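PDB 3UBO: adenosine kinase from Sinorhizobium meliloti, which probably phosphorylates adenosine with ATP as phosphate donor, as a member of the pfkB family of carbohydrate and nucleoside kinases. Local coordinates for residues 183-196 and 210-224. Numbering follows the deposited sequence.
Sequences RETAMTLSDSFCVH and TVDIVFANRQEALAL. With ADP (adenosine-5'-diphosphate), chain D.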
ATOM      1  N   ARG A 183      29.632  16.683  14.626  1.00 65.04           N
ATOM      2  CA  ARG A 183      28.483  16.359  13.841  1.00 61.36           C
ATOM      3  C   ARG A 183      27.457  17.427  14.168  1.00 64.36           C
ATOM      4  O   ARG A 183      27.622  18.226  15.084  1.00 64.63           O
ATOM      5  CB  ARG A 183      27.929  15.024  14.284  1.00 63.13           C
ATOM      6  CG  ARG A 183      28.675  13.797  13.829  1.00 63.46           C
ATOM      7  CD  ARG A 183      29.922  14.063  13.003  1.00 62.66           C
ATOM      8  NE  ARG A 183      30.675  12.804  12.912  1.00 63.91           N
ATOM      9  CZ  ARG A 183      31.530  12.461  11.944  1.00 64.07           C
ATOM     10  NH1 ARG A 183      32.128  11.267  12.025  1.00 59.76           N
ATOM     11  NH2 ARG A 183      31.764  13.278  10.896  1.00 60.98           N
ATOM     12  N   GLU A 184      26.391  17.435  13.376  1.00 67.80           N
ATOM     13  CA  GLU A 184      25.308  18.417  13.458  1.00 68.08           C
ATOM     14  C   GLU A 184      23.969  17.738  13.786  1.00 68.63           C
ATOM     15  O   GLU A 184      23.728  16.572  13.404  1.00 65.88           O
ATOM     16  CB  GLU A 184      25.178  19.191  12.137  1.00 65.16           C
ATOM     17  CG  GLU A 184      25.955  20.518  12.136  1.00 66.75           C
ATOM     18  CD  GLU A 184      26.051  21.121  10.773  1.00 66.99           C
ATOM     19  OE1 GLU A 184      25.684  22.312  10.624  1.00 67.30           O
ATOM     20  OE2 GLU A 184      26.468  20.389   9.843  1.00 66.74           O
ATOM     21  N   THR A 185      23.106  18.470  14.491  1.00 67.79           N
ATOM     22  CA  THR A 185      21.837  17.910  14.904  1.00 67.84           C
ATOM     23  C   THR A 185      20.674  18.619  14.226  1.00 66.31           C
ATOM     24  O   THR A 185      20.668  19.850  14.106  1.00 66.25           O
ATOM     25  CB  THR A 185      21.645  17.951  16.454  1.00 68.23           C
ATOM     26  OG1 THR A 185      21.452  19.306  16.903  1.00 68.94           O
ATOM     27  CG2 THR A 185      22.816  17.311  17.170  1.00 67.46           C
ATOM     28  N   ALA A 186      19.668  17.857  13.824  1.00 62.25           N
ATOM     29  CA  ALA A 186      18.555  18.537  13.207  1.00 66.17           C
ATOM     30  C   ALA A 186      17.181  18.128  13.718  1.00 63.99           C
ATOM     31  O   ALA A 186      17.005  17.017  14.223  1.00 60.07           O
ATOM     32  CB  ALA A 186      18.648  18.419  11.669  1.00 62.37           C
HETATM   33  N   MSE A 187      16.213  19.030  13.546  1.00 64.00           N
HETATM   34  CA  MSE A 187      14.822  18.667  13.790  1.00 66.10           C
HETATM   35  C   MSE A 187      13.736  19.237  12.869  1.00 65.14           C
HETATM   36  O   MSE A 187      13.834  20.351  12.394  1.00 66.76           O
HETATM   37  CB  MSE A 187      14.437  19.032  15.210  1.00 67.10           C
HETATM   38  CG  MSE A 187      13.831  20.444  15.319  1.00 69.85           C
HETATM   39 SE   MSE A 187      13.591  20.943  17.243  1.00 96.70          SE
HETATM   40  CE  MSE A 187      12.235  19.586  17.823  1.00 65.23           C
ATOM     41  N   THR A 188      12.653  18.481  12.688  1.00 64.61           N
ATOM     42  CA  THR A 188      11.398  19.054  12.158  1.00 64.04           C
ATOM     43  C   THR A 188      10.436  19.462  13.279  1.00 63.14           C
ATOM     44  O   THR A 188      10.319  18.761  14.261  1.00 62.87           O
ATOM     45  CB  THR A 188      10.653  18.034  11.335  1.00 61.63           C
ATOM     46  OG1 THR A 188       9.271  18.288  11.511  1.00 62.16           O
ATOM     47  CG2 THR A 188      10.901  16.648  11.854  1.00 61.65           C
ATOM     48  N   LEU A 189       9.724  20.562  13.146  1.00 61.92           N
ATOM     49  CA  LEU A 189       8.706  20.878  14.152  1.00 63.03           C
ATOM     50  C   LEU A 189       7.451  19.981  14.103  1.00 64.50           C
ATOM     51  O   LEU A 189       6.503  20.144  14.883  1.00 63.31           O
ATOM     52  CB  LEU A 189       8.265  22.317  13.974  1.00 66.97           C
ATOM     53  CG  LEU A 189       9.118  23.306  14.739  1.00 67.87           C
ATOM     54  CD1 LEU A 189      10.448  22.673  14.930  1.00 67.06           C
ATOM     55  CD2 LEU A 189       9.205  24.599  13.986  1.00 65.39           C
ATOM     56  N   SER A 190       7.406  19.098  13.110  1.00 64.77           N
ATOM     57  CA  SER A 190       6.357  18.088  13.019  1.00 62.31           C
ATOM     58  C   SER A 190       4.964  18.603  12.634  1.00 65.43           C
ATOM     59  O   SER A 190       4.468  18.298  11.524  1.00 63.64           O
ATOM     60  CB  SER A 190       6.308  17.341  14.330  1.00 60.43           C
ATOM     61  OG  SER A 190       7.481  16.536  14.454  1.00 60.13           O
ATOM     62  N   ASP A 191       4.343  19.387  13.522  1.00 66.00           N
ATOM     63  CA  ASP A 191       2.931  19.712  13.384  1.00 63.33           C
ATOM     64  C   ASP A 191       2.628  20.938  14.194  1.00 63.32           C
ATOM     65  O   ASP A 191       3.241  21.200  15.217  1.00 63.67           O
ATOM     66  CB  ASP A 191       2.096  18.477  13.806  1.00 60.97           C
ATOM     67  CG  ASP A 191       0.633  18.782  14.017  1.00 61.98           C
ATOM     68  OD1 ASP A 191      -0.093  19.342  13.137  1.00 60.15           O
ATOM     69  OD2 ASP A 191       0.211  18.441  15.132  1.00 63.01           O
ATOM     70  N   SER A 192       1.686  21.724  13.740  1.00 63.72           N
ATOM     71  CA  SER A 192       1.496  22.965  14.439  1.00 66.01           C
ATOM     72  C   SER A 192       0.834  22.794  15.793  1.00 67.72           C
ATOM     73  O   SER A 192       0.699  23.760  16.513  1.00 72.48           O
ATOM     74  CB  SER A 192       0.761  23.994  13.590  1.00 66.09           C
ATOM     75  OG  SER A 192      -0.627  23.799  13.684  1.00 65.75           O
ATOM     76  N   PHE A 193       0.412  21.603  16.185  1.00 66.77           N
ATOM     77  CA  PHE A 193      -0.144  21.490  17.544  1.00 65.84           C
ATOM     78  C   PHE A 193       0.892  20.981  18.480  1.00 67.47           C
ATOM     79  O   PHE A 193       0.864  21.301  19.642  1.00 68.35           O
ATOM     80  CB  PHE A 193      -1.409  20.622  17.622  1.00 65.01           C
ATOM     81  CG  PHE A 193      -2.620  21.293  17.020  1.00 66.87           C
ATOM     82  CD1 PHE A 193      -3.502  22.011  17.821  1.00 63.47           C
ATOM     83  CD2 PHE A 193      -2.856  21.235  15.619  1.00 64.34           C
ATOM     84  CE1 PHE A 193      -4.626  22.684  17.241  1.00 64.22           C
ATOM     85  CE2 PHE A 193      -3.979  21.902  15.027  1.00 61.72           C
ATOM     86  CZ  PHE A 193      -4.867  22.628  15.853  1.00 61.87           C
ATOM     87  N   CYS A 194       1.780  20.136  17.959  1.00 69.53           N
ATOM     88  CA  CYS A 194       2.989  19.705  18.637  1.00 65.94           C
ATOM     89  C   CYS A 194       3.634  20.991  19.061  1.00 68.01           C
ATOM     90  O   CYS A 194       3.863  21.208  20.250  1.00 70.34           O
ATOM     91  CB  CYS A 194       3.888  18.980  17.658  1.00 64.06           C
ATOM     92  SG  CYS A 194       4.987  17.763  18.376  1.00 66.50           S
ATOM     93  N   VAL A 195       3.860  21.887  18.101  1.00 68.45           N
ATOM     94  CA  VAL A 195       4.379  23.223  18.430  1.00 70.38           C
ATOM     95  C   VAL A 195       3.707  23.932  19.650  1.00 72.53           C
ATOM     96  O   VAL A 195       4.413  24.274  20.588  1.00 73.60           O
ATOM     97  CB  VAL A 195       4.596  24.135  17.169  1.00 70.67           C
ATOM     98  CG1 VAL A 195       4.932  25.564  17.555  1.00 70.61           C
ATOM     99  CG2 VAL A 195       5.704  23.539  16.267  1.00 67.89           C
ATOM    100  N   HIS A 196       2.391  24.126  19.695  1.00 71.66           N
ATOM    101  CA  HIS A 196       1.806  24.626  20.956  1.00 70.54           C
ATOM    102  C   HIS A 196       2.097  23.766  22.193  1.00 70.65           C
ATOM    103  O   HIS A 196       2.462  24.287  23.248  1.00 73.96           O
ATOM    104  CB  HIS A 196       0.309  24.814  20.840  1.00 68.69           C
ATOM    105  CG  HIS A 196      -0.089  25.760  19.762  1.00 71.25           C
ATOM    106  ND1 HIS A 196      -0.196  25.376  18.438  1.00 74.19           N
ATOM    107  CD2 HIS A 196      -0.426  27.071  19.803  1.00 74.74           C
ATOM    108  CE1 HIS A 196      -0.581  26.412  17.705  1.00 70.38           C
ATOM    109  NE2 HIS A 196      -0.730  27.455  18.508  1.00 74.19           N
ATOM    110  N   THR A 210      21.635  22.716  21.490  1.00 73.54           N
ATOM    111  CA  THR A 210      21.369  21.267  21.380  1.00 72.55           C
ATOM    112  C   THR A 210      20.987  20.823  19.945  1.00 75.17           C
ATOM    113  O   THR A 210      21.543  19.819  19.445  1.00 74.69           O
ATOM    114  CB  THR A 210      20.253  20.787  22.297  1.00 71.24           C
ATOM    115  OG1 THR A 210      20.594  21.089  23.655  1.00 74.03           O
ATOM    116  CG2 THR A 210      20.126  19.274  22.144  1.00 68.72           C
ATOM    117  N   VAL A 211      20.056  21.566  19.312  1.00 71.14           N
ATOM    118  CA  VAL A 211      19.658  21.395  17.943  1.00 69.28           C
ATOM    119  C   VAL A 211      20.231  22.531  17.163  1.00 72.64           C
ATOM    120  O   VAL A 211      19.940  23.725  17.419  1.00 73.97           O
ATOM    121  CB  VAL A 211      18.105  21.480  17.737  1.00 73.26           C
ATOM    122  CG1 VAL A 211      17.713  21.341  16.270  1.00 69.57           C
ATOM    123  CG2 VAL A 211      17.429  20.397  18.509  1.00 75.27           C
ATOM    124  N   ASP A 212      20.990  22.130  16.155  1.00 70.40           N
ATOM    125  CA  ASP A 212      21.558  23.020  15.174  1.00 70.90           C
ATOM    126  C   ASP A 212      20.502  23.539  14.183  1.00 71.87           C
ATOM    127  O   ASP A 212      20.126  24.725  14.224  1.00 73.00           O
ATOM    128  CB  ASP A 212      22.676  22.264  14.434  1.00 70.48           C
ATOM    129  CG  ASP A 212      23.839  21.991  15.326  1.00 70.62           C
ATOM    130  OD1 ASP A 212      24.125  22.938  16.103  1.00 70.63           O
ATOM    131  OD2 ASP A 212      24.445  20.867  15.269  1.00 69.47           O
ATOM    132  N   ILE A 213      20.048  22.632  13.303  1.00 70.87           N
ATOM    133  CA  ILE A 213      19.143  22.920  12.157  1.00 70.20           C
ATOM    134  C   ILE A 213      17.624  22.695  12.423  1.00 68.75           C
ATOM    135  O   ILE A 213      17.216  21.675  13.036  1.00 68.80           O
ATOM    136  CB  ILE A 213      19.555  22.062  10.933  1.00 68.62           C
ATOM    137  CG1 ILE A 213      21.061  22.199  10.657  1.00 68.03           C
ATOM    138  CG2 ILE A 213      18.741  22.446   9.717  1.00 68.75           C
ATOM    139  CD1 ILE A 213      21.694  20.998   9.976  1.00 64.94           C
ATOM    140  N   VAL A 214      16.796  23.641  11.975  1.00 66.71           N
ATOM    141  CA  VAL A 214      15.346  23.548  12.179  1.00 66.41           C
ATOM    142  C   VAL A 214      14.501  23.500  10.888  1.00 69.06           C
ATOM    143  O   VAL A 214      14.417  24.521  10.166  1.00 70.46           O
ATOM    144  CB  VAL A 214      14.874  24.709  13.058  1.00 66.89           C
ATOM    145  CG1 VAL A 214      13.372  24.908  12.966  1.00 65.46           C
ATOM    146  CG2 VAL A 214      15.296  24.445  14.461  1.00 69.61           C
ATOM    147  N   PHE A 215      13.877  22.352  10.567  1.00 67.57           N
ATOM    148  CA  PHE A 215      12.870  22.309   9.454  1.00 66.81           C
ATOM    149  C   PHE A 215      11.461  22.498  10.015  1.00 66.45           C
ATOM    150  O   PHE A 215      11.142  21.954  11.101  1.00 68.99           O
ATOM    151  CB  PHE A 215      12.896  20.996   8.669  1.00 64.77           C
ATOM    152  CG  PHE A 215      14.226  20.671   8.050  1.00 66.64           C
ATOM    153  CD1 PHE A 215      14.401  20.788   6.680  1.00 60.60           C
ATOM    154  CD2 PHE A 215      15.306  20.214   8.846  1.00 65.01           C
ATOM    155  CE1 PHE A 215      15.603  20.470   6.092  1.00 60.48           C
ATOM    156  CE2 PHE A 215      16.534  19.911   8.265  1.00 63.44           C
ATOM    157  CZ  PHE A 215      16.673  20.060   6.861  1.00 63.50           C
ATOM    158  N   ALA A 216      10.648  23.267   9.300  1.00 64.15           N
ATOM    159  CA  ALA A 216       9.281  23.581   9.680  1.00 66.39           C
ATOM    160  C   ALA A 216       8.403  24.017   8.454  1.00 72.33           C
ATOM    161  O   ALA A 216       8.929  24.389   7.368  1.00 70.02           O
ATOM    162  CB  ALA A 216       9.288  24.659  10.722  1.00 66.39           C
ATOM    163  N   ASN A 217       7.074  23.980   8.591  1.00 71.99           N
ATOM    164  CA  ASN A 217       6.265  24.576   7.529  1.00 71.95           C
ATOM    165  C   ASN A 217       5.845  25.948   8.058  1.00 72.72           C
ATOM    166  O   ASN A 217       6.157  26.284   9.197  1.00 74.31           O
ATOM    167  CB  ASN A 217       5.105  23.662   7.062  1.00 71.36           C
ATOM    168  CG  ASN A 217       4.126  23.315   8.190  1.00 72.97           C
ATOM    169  OD1 ASN A 217       3.815  24.152   9.039  1.00 72.52           O
ATOM    170  ND2 ASN A 217       3.617  22.083   8.180  1.00 72.41           N
ATOM    171  N   ARG A 218       5.167  26.741   7.249  1.00 73.15           N
ATOM    172  CA  ARG A 218       4.842  28.084   7.644  1.00 72.65           C
ATOM    173  C   ARG A 218       3.987  28.150   8.903  1.00 74.99           C
ATOM    174  O   ARG A 218       4.340  28.845   9.833  1.00 77.15           O
ATOM    175  CB  ARG A 218       4.196  28.775   6.487  1.00 73.49           C
ATOM    176  CG  ARG A 218       3.621  30.089   6.799  1.00 77.32           C
ATOM    177  CD  ARG A 218       2.809  30.538   5.582  1.00 77.39           C
ATOM    178  NE  ARG A 218       2.606  31.971   5.578  1.00 78.90           N
ATOM    179  CZ  ARG A 218       3.226  32.798   4.737  1.00 85.35           C
ATOM    180  NH1 ARG A 218       4.090  32.311   3.826  1.00 83.45           N
ATOM    181  NH2 ARG A 218       2.973  34.114   4.796  1.00 86.62           N
ATOM    182  N   GLN A 219       2.882  27.421   8.982  1.00 76.75           N
ATOM    183  CA  GLN A 219       2.047  27.492  10.196  1.00 75.55           C
ATOM    184  C   GLN A 219       2.846  27.197  11.477  1.00 73.75           C
ATOM    185  O   GLN A 219       2.725  27.900  12.485  1.00 72.72           O
ATOM    186  CB  GLN A 219       0.806  26.585  10.084  1.00 72.43           C
ATOM    187  CG  GLN A 219      -0.314  27.194   9.233  1.00 77.85           C
ATOM    188  CD  GLN A 219      -0.472  28.726   9.428  1.00 79.83           C
ATOM    189  OE1 GLN A 219      -0.384  29.258  10.556  1.00 80.03           O
ATOM    190  NE2 GLN A 219      -0.703  29.430   8.329  1.00 76.18           N
ATOM    191  N   GLU A 220       3.657  26.148  11.405  1.00 71.82           N
ATOM    192  CA  GLU A 220       4.520  25.728  12.511  1.00 73.63           C
ATOM    193  C   GLU A 220       5.467  26.847  12.969  1.00 74.96           C
ATOM    194  O   GLU A 220       5.585  27.148  14.173  1.00 72.51           O
ATOM    195  CB  GLU A 220       5.302  24.485  12.123  1.00 69.62           C
ATOM    196  CG  GLU A 220       4.454  23.233  12.162  1.00 70.04           C
ATOM    197  CD  GLU A 220       4.853  22.159  11.114  1.00 72.59           C
ATOM    198  OE1 GLU A 220       6.024  22.126  10.615  1.00 70.64           O
ATOM    199  OE2 GLU A 220       3.954  21.338  10.777  1.00 73.13           O
ATOM    200  N   ALA A 221       6.124  27.478  12.003  1.00 74.36           N
ATOM    201  CA  ALA A 221       6.915  28.664  12.305  1.00 74.08           C
ATOM    202  C   ALA A 221       6.123  29.867  12.855  1.00 76.32           C
ATOM    203  O   ALA A 221       6.556  30.479  13.827  1.00 78.14           O
ATOM    204  CB  ALA A 221       7.754  29.052  11.133  1.00 72.27           C
ATOM    205  N   LEU A 222       4.972  30.197  12.276  1.00 74.96           N
ATOM    206  CA  LEU A 222       4.161  31.296  12.821  1.00 78.54           C
ATOM    207  C   LEU A 222       3.776  31.072  14.280  1.00 80.26           C
ATOM    208  O   LEU A 222       3.451  32.028  14.978  1.00 82.54           O
ATOM    209  CB  LEU A 222       2.875  31.492  12.020  1.00 78.99           C
ATOM    210  CG  LEU A 222       3.077  31.996  10.586  1.00 81.43           C
ATOM    211  CD1 LEU A 222       1.758  32.167   9.812  1.00 80.34           C
ATOM    212  CD2 LEU A 222       3.869  33.276  10.597  1.00 83.23           C
ATOM    213  N   ALA A 223       3.810  29.814  14.719  1.00 75.80           N
ATOM    214  CA  ALA A 223       3.121  29.396  15.925  1.00 77.10           C
ATOM    215  C   ALA A 223       4.123  29.151  16.996  1.00 79.10           C
ATOM    216  O   ALA A 223       3.791  29.065  18.172  1.00 80.61           O
ATOM    217  CB  ALA A 223       2.364  28.110  15.668  1.00 76.93           C
ATOM    218  N   LEU A 224       5.358  28.969  16.560  1.00 79.29           N
ATOM    219  CA  LEU A 224       6.480  28.796  17.449  1.00 77.21           C
ATOM    220  C   LEU A 224       6.825  30.121  18.118  1.00 79.01           C
ATOM    221  O   LEU A 224       7.319  30.124  19.227  1.00 82.78           O
ATOM    222  CB  LEU A 224       7.658  28.247  16.669  1.00 76.03           C
ATOM    223  CG  LEU A 224       9.049  28.182  17.274  1.00 76.43           C
ATOM    224  CD1 LEU A 224       9.116  27.119  18.393  1.00 75.50           C
ATOM    225  CD2 LEU A 224      10.087  27.926  16.182  1.00 74.62           C
TER
HETATM  226  PB  ADP D 354       3.888  20.197   5.143  1.00 75.75           P
HETATM  227  O1B ADP D 354       2.587  20.399   6.153  1.00 74.55           O
HETATM  228  O2B ADP D 354       5.393  20.058   5.869  1.00 71.97           O
HETATM  229  O3B ADP D 354       3.693  19.016   4.260  1.00 70.07           O
HETATM  230  PA  ADP D 354       4.153  22.386   2.972  1.00 77.43           P
HETATM  231  O1A ADP D 354       2.734  23.145   2.619  1.00 70.75           O
HETATM  232  O2A ADP D 354       5.194  23.384   3.219  1.00 74.24           O
HETATM  233  O3A ADP D 354       3.620  21.675   4.407  1.00 78.44           O
HETATM  234  O5' ADP D 354       4.745  21.349   1.791  1.00 70.89           O
HETATM  235  C5' ADP D 354       6.001  20.708   1.978  1.00 68.75           C
HETATM  236  C4' ADP D 354       6.823  20.600   0.652  1.00 70.41           C
HETATM  237  O4' ADP D 354       6.316  19.674  -0.422  1.00 70.35           O
HETATM  238  C3' ADP D 354       7.042  21.957  -0.206  1.00 71.08           C
HETATM  239  O3' ADP D 354       7.900  22.973   0.281  1.00 70.90           O
HETATM  240  C2' ADP D 354       7.102  21.514  -1.663  1.00 70.77           C
HETATM  241  O2' ADP D 354       8.356  21.223  -2.296  1.00 70.59           O
HETATM  242  C1' ADP D 354       6.063  20.429  -1.619  1.00 69.14           C
HETATM  243  N9  ADP D 354       4.658  20.918  -1.771  1.00 71.70           N
HETATM  244  C8  ADP D 354       3.699  21.102  -0.800  1.00 70.31           C
HETATM  245  N7  ADP D 354       2.470  21.593  -1.412  1.00 69.22           N
HETATM  246  C5  ADP D 354       2.713  21.730  -2.809  1.00 69.89           C
HETATM  247  C6  ADP D 354       1.852  22.154  -3.930  1.00 71.02           C
HETATM  248  N6  ADP D 354       0.441  22.507  -3.682  1.00 68.88           N
HETATM  249  N1  ADP D 354       2.353  22.154  -5.195  1.00 68.47           N
HETATM  250  C2  ADP D 354       3.675  21.749  -5.451  1.00 67.57           C
HETATM  251  N3  ADP D 354       4.538  21.348  -4.367  1.00 68.71           N
HETATM  252  C4  ADP D 354       4.038  21.324  -3.068  1.00 71.29           C
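Strands 184-188 and 213-217 are parallel neighbours in the central sheet of this pfkB-family kinase, linked through helix 199-207 in a beta-alpha-beta crossover. Met187 pairs with Val214. Met187 N donates to Ile213 O (2.9 Å), and Met187 O receives Phe215 N.

At the entry to the second strand, Thr185 grips the chain with backbone and side chain. Thr185 O accepts from Ile213 N. Thr185 OG1 donates to Thr210 O (2.6 Å), in the carbonyl plane on a lone pair. The same OG1 accepts from Asp212 N (3.0 Å). A chi1 of 70° sets OG1 between the backbone N and carbonyl carbon, where it can reach Thr210 O and Asp212 N together. Asp212 returns the grip: its OD2 takes Thr185 N (2.9 Å) on the anti side, 25° out of the carboxylate plane. OD2 also accepts from His179 NE2.

On one face of the sheet, Ala186 CB meets Ile213 CB and lies at the edge of the Phe215 ring. On the other, Met187 SE lies by Val211 CG2 (4.1 Å).

Past the strands, Leu189 CD2 packs between Ala216 CB and Leu224 CD2. Val195 CG1 rests on the Ala223-Leu224 backbone, bringing helix 192-196 against helix 218-224. Glu220 CG lies against the backbone at Asp191-Ser192, where helix 192-196 begins. Asn217 and Glu220 form a capping box: Asn217 OD1 accepts Glu220 N (3.1 Å), and Glu220 OE1 accepts Asn217 N (2.9 Å). Asn217 ND2 makes a weak bond to O1B of the ADP (2.8 Å). The same side chain thus caps helix 218-224 through OD1 and turns ND2 to the beta-phosphate.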